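Local coordinates for hypothetical UPF0131 protein PH0828 (Pyrococcus horikoshii, PDB 1V30) that probably acts as a gamma-glutamylcyclotransferase of the AIG2-like family, at residues A29-L42 with V51-V64. Sequence-based numbering, arbitrary orientation.
Sequences AKFLGEDWIEGYQL and VKGKGKLKVEVYEV
An antiparallel strand pair with a classic beta bulge joins F31, L32 and G33 to V61 and Y62 within the gamma-glutamylcyclotransferase fold, strand 56-64 being central between 30-37 and 8-12. L32 N donates to V61 O (2.8 Å) while G33 O accepts from V61 N, so two residues face one; the backbone angles at G33 would jam a CB against the preceding carbonyl oxygen. W36 shows how cross-strand side chains can enclose a ring. With CG anti to its carbonyl carbon (chi1 -69°), the indole lies between two lysines: K56 CE sits 3.8 Å from the centroid of its six-membered ring over one face, K58 CB equally close over the opposite face. K56 NZ adds a cation-pi contact. An alanine in place of W36 would probably leave K56 and K58 each without the ring face it packs on, and K56 NZ without its cation-pi partner. K58 NZ also forms a salt bridge with E34 OE1, 3.2 Å away. Past G39, Y40 packs its CB on L57 and lays its ring over K52 CA, its hydroxyl bonding E97. Q41 OE1 is hydrogen-bonded to the Y43 hydroxyl, while Q41 NE2 gives K54 O a hydrogen bond of 3.0 Å, with that oxygen 8° out of the Q41 amide plane.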
# COMPACT_ATOMS: atom_id res chain seq x y z
N ALA A 29 -11.32 10.33 -2.42
CA ALA A 29 -11.57 8.98 -2.92
C ALA A 29 -12.60 8.21 -2.10
O ALA A 29 -12.90 8.55 -0.95
CB ALA A 29 -10.26 8.20 -2.96
N LYS A 30 -13.15 7.15 -2.69
CA LYS A 30 -14.14 6.32 -2.01
C LYS A 30 -13.50 5.04 -1.48
O LYS A 30 -12.94 4.25 -2.24
CB LYS A 30 -15.29 5.96 -2.96
CG LYS A 30 -16.34 5.05 -2.33
CD LYS A 30 -17.57 4.86 -3.21
CE LYS A 30 -17.24 4.21 -4.54
NZ LYS A 30 -16.47 5.11 -5.44
N PHE A 31 -13.57 4.86 -0.17
CA PHE A 31 -13.03 3.68 0.49
C PHE A 31 -14.01 2.52 0.32
O PHE A 31 -15.17 2.63 0.72
CB PHE A 31 -12.80 3.96 1.98
CG PHE A 31 -12.34 2.76 2.77
CD1 PHE A 31 -11.14 2.13 2.47
CD2 PHE A 31 -13.09 2.29 3.84
CE1 PHE A 31 -10.69 1.04 3.22
CE2 PHE A 31 -12.66 1.20 4.61
CZ PHE A 31 -11.46 0.58 4.29
N LEU A 32 -13.55 1.43 -0.29
CA LEU A 32 -14.41 0.27 -0.50
C LEU A 32 -14.28 -0.71 0.66
O LEU A 32 -15.24 -1.39 1.02
CB LEU A 32 -14.04 -0.44 -1.80
CG LEU A 32 -14.15 0.33 -3.12
CD1 LEU A 32 -13.80 -0.61 -4.27
CD2 LEU A 32 -15.55 0.90 -3.30
N GLY A 33 -13.09 -0.77 1.25
CA GLY A 33 -12.85 -1.68 2.35
C GLY A 33 -11.44 -2.23 2.27
O GLY A 33 -10.72 -1.96 1.31
N GLU A 34 -11.05 -2.99 3.29
CA GLU A 34 -9.72 -3.59 3.31
C GLU A 34 -9.80 -4.99 2.74
O GLU A 34 -10.89 -5.58 2.65
CB GLU A 34 -9.18 -3.64 4.74
CG GLU A 34 -9.08 -2.28 5.41
CD GLU A 34 -8.48 -2.34 6.81
OE1 GLU A 34 -8.72 -3.34 7.51
OE2 GLU A 34 -7.76 -1.40 7.20
N ASP A 35 -8.66 -5.53 2.33
CA ASP A 35 -8.61 -6.87 1.78
C ASP A 35 -7.19 -7.38 1.96
O ASP A 35 -6.31 -6.66 2.45
CB ASP A 35 -9.00 -6.84 0.30
CG ASP A 35 -9.31 -8.22 -0.25
OD1 ASP A 35 -9.45 -9.18 0.53
OD2 ASP A 35 -9.44 -8.33 -1.49
N TRP A 36 -6.96 -8.63 1.58
CA TRP A 36 -5.64 -9.24 1.67
C TRP A 36 -5.24 -9.75 0.30
O TRP A 36 -6.02 -10.42 -0.38
CB TRP A 36 -5.63 -10.40 2.67
CG TRP A 36 -5.80 -10.00 4.10
CD1 TRP A 36 -6.98 -9.84 4.77
CD2 TRP A 36 -4.76 -9.71 5.04
NE1 TRP A 36 -6.73 -9.47 6.07
CE2 TRP A 36 -5.37 -9.38 6.26
CE3 TRP A 36 -3.36 -9.70 4.96
CZ2 TRP A 36 -4.64 -9.04 7.41
CZ3 TRP A 36 -2.62 -9.36 6.10
CH2 TRP A 36 -3.27 -9.04 7.30
N ILE A 37 -4.03 -9.40 -0.12
CA ILE A 37 -3.52 -9.83 -1.41
C ILE A 37 -2.54 -10.98 -1.19
O ILE A 37 -1.55 -10.83 -0.47
CB ILE A 37 -2.78 -8.68 -2.14
CG1 ILE A 37 -3.65 -7.41 -2.13
CG2 ILE A 37 -2.46 -9.09 -3.57
CD1 ILE A 37 -5.00 -7.57 -2.80
N GLU A 38 -2.82 -12.12 -1.80
CA GLU A 38 -1.95 -13.28 -1.66
C GLU A 38 -0.75 -13.15 -2.59
O GLU A 38 -0.85 -12.54 -3.66
CB GLU A 38 -2.73 -14.56 -2.00
CG GLU A 38 -3.76 -14.96 -0.96
CD GLU A 38 -3.12 -15.49 0.31
OE1 GLU A 38 -3.84 -15.64 1.32
OE2 GLU A 38 -1.91 -15.78 0.30
N GLY A 39 0.38 -13.70 -2.18
CA GLY A 39 1.57 -13.65 -3.01
C GLY A 39 2.46 -12.44 -2.85
O GLY A 39 3.27 -12.14 -3.73
N TYR A 40 2.32 -11.72 -1.74
CA TYR A 40 3.15 -10.54 -1.49
C TYR A 40 3.70 -10.49 -0.08
O TYR A 40 3.06 -10.94 0.87
CB TYR A 40 2.36 -9.26 -1.76
CG TYR A 40 2.34 -8.83 -3.21
CD1 TYR A 40 1.34 -9.27 -4.08
CD2 TYR A 40 3.33 -7.99 -3.71
CE1 TYR A 40 1.34 -8.90 -5.42
CE2 TYR A 40 3.34 -7.61 -5.05
CZ TYR A 40 2.35 -8.07 -5.90
OH TYR A 40 2.37 -7.70 -7.22
N GLN A 41 4.90 -9.92 0.04
CA GLN A 41 5.55 -9.75 1.33
C GLN A 41 5.74 -8.25 1.53
O GLN A 41 5.86 -7.50 0.56
CB GLN A 41 6.90 -10.46 1.36
CG GLN A 41 6.82 -11.94 1.08
CD GLN A 41 8.15 -12.62 1.27
OE1 GLN A 41 9.20 -12.06 0.94
NE2 GLN A 41 8.12 -13.83 1.81
N LEU A 42 5.79 -7.83 2.79
CA LEU A 42 5.94 -6.42 3.12
C LEU A 42 7.22 -6.18 3.92
O LEU A 42 7.46 -6.84 4.93
CB LEU A 42 4.74 -5.94 3.94
CG LEU A 42 4.73 -4.49 4.41
CD1 LEU A 42 4.73 -3.54 3.22
CD2 LEU A 42 3.49 -4.24 5.28
N VAL A 51 6.66 -6.72 -2.31
CA VAL A 51 7.31 -7.48 -3.37
C VAL A 51 6.70 -8.86 -3.40
O VAL A 51 6.19 -9.34 -2.39
CB VAL A 51 8.83 -7.61 -3.13
CG1 VAL A 51 9.49 -6.24 -3.19
CG2 VAL A 51 9.09 -8.28 -1.79
N LYS A 52 6.74 -9.50 -4.56
CA LYS A 52 6.17 -10.84 -4.67
C LYS A 52 6.92 -11.81 -3.79
O LYS A 52 8.15 -11.76 -3.68
CB LYS A 52 6.21 -11.32 -6.12
CG LYS A 52 5.34 -10.50 -7.05
CD LYS A 52 5.24 -11.17 -8.41
CE LYS A 52 4.41 -10.33 -9.36
NZ LYS A 52 5.08 -9.03 -9.63
N GLY A 53 6.17 -12.71 -3.15
CA GLY A 53 6.77 -13.69 -2.28
C GLY A 53 5.70 -14.39 -1.47
O GLY A 53 4.53 -14.01 -1.49
N LYS A 54 6.10 -15.43 -0.75
CA LYS A 54 5.19 -16.20 0.09
C LYS A 54 4.59 -15.34 1.20
O LYS A 54 5.33 -14.77 2.01
CB LYS A 54 5.93 -17.39 0.71
CG LYS A 54 6.09 -18.59 -0.22
CD LYS A 54 4.86 -19.48 -0.15
CE LYS A 54 4.68 -20.07 1.24
NZ LYS A 54 3.44 -20.89 1.36
N GLY A 55 3.26 -15.26 1.25
CA GLY A 55 2.60 -14.48 2.28
C GLY A 55 1.42 -13.67 1.79
O GLY A 55 1.09 -13.69 0.60
N LYS A 56 0.76 -12.97 2.71
CA LYS A 56 -0.38 -12.13 2.33
C LYS A 56 -0.17 -10.70 2.79
O LYS A 56 0.41 -10.44 3.85
CB LYS A 56 -1.70 -12.70 2.88
CG LYS A 56 -1.84 -12.72 4.39
CD LYS A 56 -3.22 -13.22 4.78
CE LYS A 56 -3.46 -13.10 6.27
NZ LYS A 56 -2.45 -13.85 7.07
N LEU A 57 -0.67 -9.77 1.99
CA LEU A 57 -0.52 -8.35 2.24
C LEU A 57 -1.84 -7.63 2.49
O LEU A 57 -2.78 -7.76 1.72
CB LEU A 57 0.18 -7.74 1.02
CG LEU A 57 0.37 -6.23 0.96
CD1 LEU A 57 1.57 -5.82 1.81
CD2 LEU A 57 0.57 -5.82 -0.50
N LYS A 58 -1.90 -6.87 3.58
CA LYS A 58 -3.11 -6.12 3.89
C LYS A 58 -3.15 -4.83 3.09
O LYS A 58 -2.17 -4.07 3.07
CB LYS A 58 -3.19 -5.80 5.38
CG LYS A 58 -4.52 -5.20 5.81
CD LYS A 58 -4.45 -4.71 7.24
CE LYS A 58 -5.82 -4.35 7.80
NZ LYS A 58 -6.59 -5.56 8.22
N VAL A 59 -4.27 -4.58 2.44
CA VAL A 59 -4.45 -3.36 1.66
C VAL A 59 -5.79 -2.71 1.95
O VAL A 59 -6.70 -3.34 2.49
CB VAL A 59 -4.42 -3.65 0.13
CG1 VAL A 59 -3.06 -4.15 -0.29
CG2 VAL A 59 -5.53 -4.64 -0.24
N GLU A 60 -5.87 -1.43 1.61
CA GLU A 60 -7.09 -0.65 1.71
C GLU A 60 -7.41 -0.42 0.23
O GLU A 60 -6.54 0.01 -0.53
CB GLU A 60 -6.84 0.68 2.40
CG GLU A 60 -6.76 0.58 3.91
CD GLU A 60 -6.27 1.86 4.56
OE1 GLU A 60 -6.43 2.95 3.97
OE2 GLU A 60 -5.73 1.77 5.68
N VAL A 61 -8.64 -0.72 -0.17
CA VAL A 61 -9.02 -0.56 -1.57
C VAL A 61 -9.88 0.69 -1.76
O VAL A 61 -10.86 0.89 -1.03
CB VAL A 61 -9.78 -1.80 -2.08
CG1 VAL A 61 -10.06 -1.66 -3.57
CG2 VAL A 61 -8.97 -3.05 -1.81
N TYR A 62 -9.51 1.51 -2.74
CA TYR A 62 -10.21 2.75 -3.03
C TYR A 62 -10.57 2.89 -4.50
O TYR A 62 -9.96 2.26 -5.37
CB TYR A 62 -9.36 3.97 -2.68
CG TYR A 62 -9.02 4.14 -1.23
CD1 TYR A 62 -7.98 3.41 -0.65
CD2 TYR A 62 -9.74 5.02 -0.43
CE1 TYR A 62 -7.67 3.56 0.70
CE2 TYR A 62 -9.44 5.18 0.91
CZ TYR A 62 -8.40 4.45 1.47
OH TYR A 62 -8.11 4.59 2.81
N GLU A 63 -11.57 3.72 -4.76
CA GLU A 63 -11.98 4.05 -6.11
C GLU A 63 -11.58 5.51 -6.21
O GLU A 63 -12.01 6.33 -5.38
CB GLU A 63 -13.50 3.93 -6.30
CG GLU A 63 -14.07 2.53 -6.23
CD GLU A 63 -15.50 2.47 -6.73
OE1 GLU A 63 -16.17 1.43 -6.54
OE2 GLU A 63 -15.97 3.47 -7.32
N VAL A 64 -10.75 5.85 -7.19
CA VAL A 64 -10.30 7.23 -7.37
C VAL A 64 -10.56 7.66 -8.81
O VAL A 64 -10.60 6.82 -9.71
CB VAL A 64 -8.78 7.37 -7.09
CG1 VAL A 64 -8.46 6.85 -5.70
CG2 VAL A 64 -7.98 6.60 -8.13
O HOH W 1 3.20 -10.96 3.65
O HOH W 2 10.14 -11.84 -1.61